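Local coordinates for protein nicastrin (Dictyostelium purpureum, PDB 4R12) that probably serves as an essential subunit of the gamma-secretase complex, which cleaves integral membrane proteins such as Notch receptors within the membrane, at residues L509-T520 with L532-T543. Sequence-based numbering, arbitrary orientation.
Sequences LYSITQYNSTLT and LCYSGQCVSSNT
In a small three-stranded antiparallel sheet tied by disulfides, strand 516-522 adds to the edge of the hairpin formed by strands 532-534 and 536-540, alongside 536-540, while the end of helix 500-512 packs Tyr510 against the hairpin base. The Tyr510 ring is sandwiched: Ser541 CB lies over the centre of one face, 3.5 Å from the centroid, and Leu532 CD1 covers the opposite face at 3.6 Å. The ring reaches the hairpin because chi1 of -171° swings CG away from the backbone N, and its OH donates to Val539 O at 2.7 Å, a carbonyl that also accepts the hairpin bond from Leu532 N. An alanine at Tyr510 is likely to leave Leu532 and Ser541 facing a gap and Val539 O without its second donor. The Tyr510 carbonyl is held as well, since Ser541 OG donates to Tyr510 O at 3.0 Å, in the carbonyl plane on a lone pair. A classic beta bulge opens the pairing, with Tyr515 and Asn516 together opposite Ser540, and the Tyr515 ring lays a face against Ser540 CB. Beyond it the strands run in regular register; the Cys538-Cys528 disulfide fastens the hairpin to the intervening calcium-binding loop, and Cys533-Cys522 to the end of strand 516-522. On the face carrying Ser517 and Val539, the bent Gln537 side chain sends NE2 to Ser517 OG, a nearly straight 2.9 Å bond lying in the amide plane.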
# COMPACT_ATOMS: atom_id res chain seq x y z
N LEU A 509 -13.02 -3.31 9.32
CA LEU A 509 -14.00 -2.41 8.71
C LEU A 509 -15.40 -3.02 8.77
O LEU A 509 -16.37 -2.34 9.10
CB LEU A 509 -13.64 -2.11 7.24
CG LEU A 509 -14.57 -1.18 6.44
CD1 LEU A 509 -14.70 0.17 7.14
CD2 LEU A 509 -14.05 -0.97 5.03
N TYR A 510 -15.49 -4.30 8.43
CA TYR A 510 -16.75 -5.04 8.50
C TYR A 510 -17.35 -4.94 9.91
O TYR A 510 -18.53 -4.63 10.09
CB TYR A 510 -16.53 -6.51 8.11
CG TYR A 510 -17.80 -7.33 7.93
CD1 TYR A 510 -18.50 -7.83 9.03
CD2 TYR A 510 -18.29 -7.61 6.65
CE1 TYR A 510 -19.66 -8.57 8.86
CE2 TYR A 510 -19.45 -8.35 6.48
CZ TYR A 510 -20.13 -8.83 7.58
OH TYR A 510 -21.28 -9.57 7.41
N SER A 511 -16.51 -5.17 10.92
CA SER A 511 -16.97 -5.14 12.30
C SER A 511 -17.41 -3.75 12.76
O SER A 511 -18.46 -3.60 13.40
CB SER A 511 -15.86 -5.67 13.23
OG SER A 511 -16.28 -5.58 14.58
N ILE A 512 -16.63 -2.72 12.43
CA ILE A 512 -16.93 -1.37 12.94
C ILE A 512 -18.25 -0.86 12.37
O ILE A 512 -18.98 -0.11 13.02
CB ILE A 512 -15.82 -0.38 12.57
CG1 ILE A 512 -14.58 -0.64 13.40
CG2 ILE A 512 -16.27 1.06 12.81
CD1 ILE A 512 -13.39 0.17 12.82
N THR A 513 -18.57 -1.29 11.16
CA THR A 513 -19.75 -0.79 10.47
C THR A 513 -20.95 -1.74 10.59
O THR A 513 -21.96 -1.54 9.92
CB THR A 513 -19.44 -0.56 8.98
OG1 THR A 513 -18.95 -1.77 8.41
CG2 THR A 513 -18.36 0.53 8.81
N GLN A 514 -20.85 -2.75 11.45
CA GLN A 514 -21.94 -3.73 11.58
C GLN A 514 -23.27 -3.07 11.97
O GLN A 514 -23.28 -2.06 12.68
CB GLN A 514 -21.57 -4.80 12.61
CG GLN A 514 -21.54 -4.30 14.04
CD GLN A 514 -21.05 -5.36 15.02
OE1 GLN A 514 -21.85 -6.04 15.66
NE2 GLN A 514 -19.73 -5.49 15.14
N TYR A 515 -24.38 -3.65 11.51
CA TYR A 515 -25.70 -3.22 11.98
C TYR A 515 -26.41 -4.30 12.79
O TYR A 515 -27.42 -4.03 13.43
CB TYR A 515 -26.57 -2.76 10.80
CG TYR A 515 -26.70 -3.75 9.65
CD1 TYR A 515 -27.69 -4.72 9.66
CD2 TYR A 515 -25.85 -3.69 8.56
CE1 TYR A 515 -27.82 -5.61 8.61
CE2 TYR A 515 -25.97 -4.57 7.51
CZ TYR A 515 -26.96 -5.54 7.54
OH TYR A 515 -27.08 -6.42 6.51
N ASN A 516 -25.89 -5.53 12.78
CA ASN A 516 -26.51 -6.59 13.57
C ASN A 516 -25.47 -7.66 13.94
O ASN A 516 -24.47 -7.85 13.24
CB ASN A 516 -27.68 -7.23 12.81
CG ASN A 516 -28.58 -8.10 13.71
OD1 ASN A 516 -28.74 -7.83 14.90
ND2 ASN A 516 -29.19 -9.13 13.12
N SER A 517 -25.72 -8.33 15.06
CA SER A 517 -24.87 -9.40 15.55
C SER A 517 -25.69 -10.34 16.41
O SER A 517 -26.36 -9.90 17.34
CB SER A 517 -23.70 -8.84 16.35
OG SER A 517 -22.86 -9.89 16.81
N THR A 518 -25.62 -11.63 16.11
CA THR A 518 -26.47 -12.61 16.76
C THR A 518 -25.64 -13.77 17.27
O THR A 518 -24.78 -14.28 16.55
CB THR A 518 -27.54 -13.15 15.79
OG1 THR A 518 -28.33 -12.05 15.31
CG2 THR A 518 -28.45 -14.16 16.50
N LEU A 519 -25.89 -14.17 18.52
CA LEU A 519 -25.19 -15.32 19.11
C LEU A 519 -25.67 -16.62 18.47
O LEU A 519 -26.83 -16.98 18.61
CB LEU A 519 -25.42 -15.36 20.62
CG LEU A 519 -24.94 -16.60 21.37
CD1 LEU A 519 -23.43 -16.79 21.21
CD2 LEU A 519 -25.29 -16.48 22.85
N THR A 520 -24.77 -17.33 17.78
CA THR A 520 -25.14 -18.55 17.05
C THR A 520 -24.20 -19.71 17.33
O THR A 520 -24.46 -20.84 16.95
CB THR A 520 -25.14 -18.30 15.53
OG1 THR A 520 -23.80 -18.06 15.10
CG2 THR A 520 -25.99 -17.08 15.18
N LEU A 532 -20.92 -12.85 8.52
CA LEU A 532 -19.62 -13.44 8.80
C LEU A 532 -19.57 -13.86 10.26
O LEU A 532 -20.28 -13.32 11.10
CB LEU A 532 -18.49 -12.45 8.50
CG LEU A 532 -18.35 -11.98 7.05
CD1 LEU A 532 -17.14 -11.04 6.91
CD2 LEU A 532 -18.27 -13.16 6.08
N CYS A 533 -18.71 -14.83 10.56
CA CYS A 533 -18.58 -15.30 11.92
C CYS A 533 -17.44 -14.60 12.68
O CYS A 533 -16.29 -14.59 12.24
CB CYS A 533 -18.36 -16.81 11.93
SG CYS A 533 -18.32 -17.48 13.61
N TYR A 534 -17.79 -14.01 13.82
CA TYR A 534 -16.83 -13.43 14.74
C TYR A 534 -17.01 -14.05 16.11
O TYR A 534 -17.94 -13.68 16.83
CB TYR A 534 -17.00 -11.91 14.86
CG TYR A 534 -16.60 -11.10 13.65
CD1 TYR A 534 -17.40 -11.06 12.51
CD2 TYR A 534 -15.45 -10.33 13.67
CE1 TYR A 534 -17.04 -10.29 11.42
CE2 TYR A 534 -15.09 -9.56 12.59
CZ TYR A 534 -15.89 -9.54 11.47
OH TYR A 534 -15.51 -8.77 10.40
N SER A 535 -16.15 -15.00 16.46
CA SER A 535 -16.13 -15.56 17.83
C SER A 535 -17.51 -16.01 18.30
O SER A 535 -17.95 -15.63 19.40
CB SER A 535 -15.58 -14.52 18.82
OG SER A 535 -14.26 -14.12 18.46
N GLY A 536 -18.22 -16.77 17.47
CA GLY A 536 -19.54 -17.28 17.82
C GLY A 536 -20.71 -16.36 17.53
O GLY A 536 -21.87 -16.73 17.79
N GLN A 537 -20.43 -15.16 17.03
CA GLN A 537 -21.49 -14.26 16.58
C GLN A 537 -21.57 -14.25 15.06
O GLN A 537 -20.53 -14.19 14.39
CB GLN A 537 -21.24 -12.83 17.07
CG GLN A 537 -21.06 -12.69 18.58
CD GLN A 537 -22.37 -12.70 19.33
OE1 GLN A 537 -22.55 -13.47 20.26
NE2 GLN A 537 -23.31 -11.85 18.92
N CYS A 538 -22.79 -14.31 14.52
CA CYS A 538 -23.01 -13.97 13.12
C CYS A 538 -23.22 -12.47 13.01
O CYS A 538 -24.16 -11.93 13.59
CB CYS A 538 -24.20 -14.74 12.53
SG CYS A 538 -23.80 -16.48 12.24
N VAL A 539 -22.32 -11.80 12.31
CA VAL A 539 -22.31 -10.34 12.26
C VAL A 539 -22.69 -9.86 10.87
O VAL A 539 -22.18 -10.35 9.87
CB VAL A 539 -20.93 -9.77 12.66
CG1 VAL A 539 -20.93 -8.25 12.64
CG2 VAL A 539 -20.52 -10.30 14.04
N SER A 540 -23.60 -8.89 10.82
CA SER A 540 -24.08 -8.38 9.55
C SER A 540 -23.53 -6.99 9.31
O SER A 540 -23.62 -6.12 10.17
CB SER A 540 -25.60 -8.37 9.52
OG SER A 540 -26.11 -9.69 9.65
N SER A 541 -22.96 -6.78 8.13
CA SER A 541 -22.41 -5.48 7.73
C SER A 541 -22.42 -5.34 6.22
O SER A 541 -22.13 -6.30 5.50
CB SER A 541 -20.97 -5.32 8.25
OG SER A 541 -20.41 -4.08 7.86
N ASN A 542 -22.72 -4.14 5.74
CA ASN A 542 -22.69 -3.81 4.32
C ASN A 542 -21.27 -3.47 3.87
O ASN A 542 -21.00 -2.36 3.39
CB ASN A 542 -23.66 -2.65 4.02
CG ASN A 542 -24.05 -2.57 2.57
OD1 ASN A 542 -23.80 -3.49 1.79
ND2 ASN A 542 -24.68 -1.48 2.19
N THR A 543 -20.38 -4.44 4.02
CA THR A 543 -18.95 -4.29 3.75
C THR A 543 -18.52 -5.41 2.82
O THR A 543 -18.89 -6.56 3.02
CB THR A 543 -18.13 -4.35 5.05
OG1 THR A 543 -18.53 -3.27 5.90
CG2 THR A 543 -16.62 -4.27 4.79
O HOH W 1 -23.15 -1.76 7.47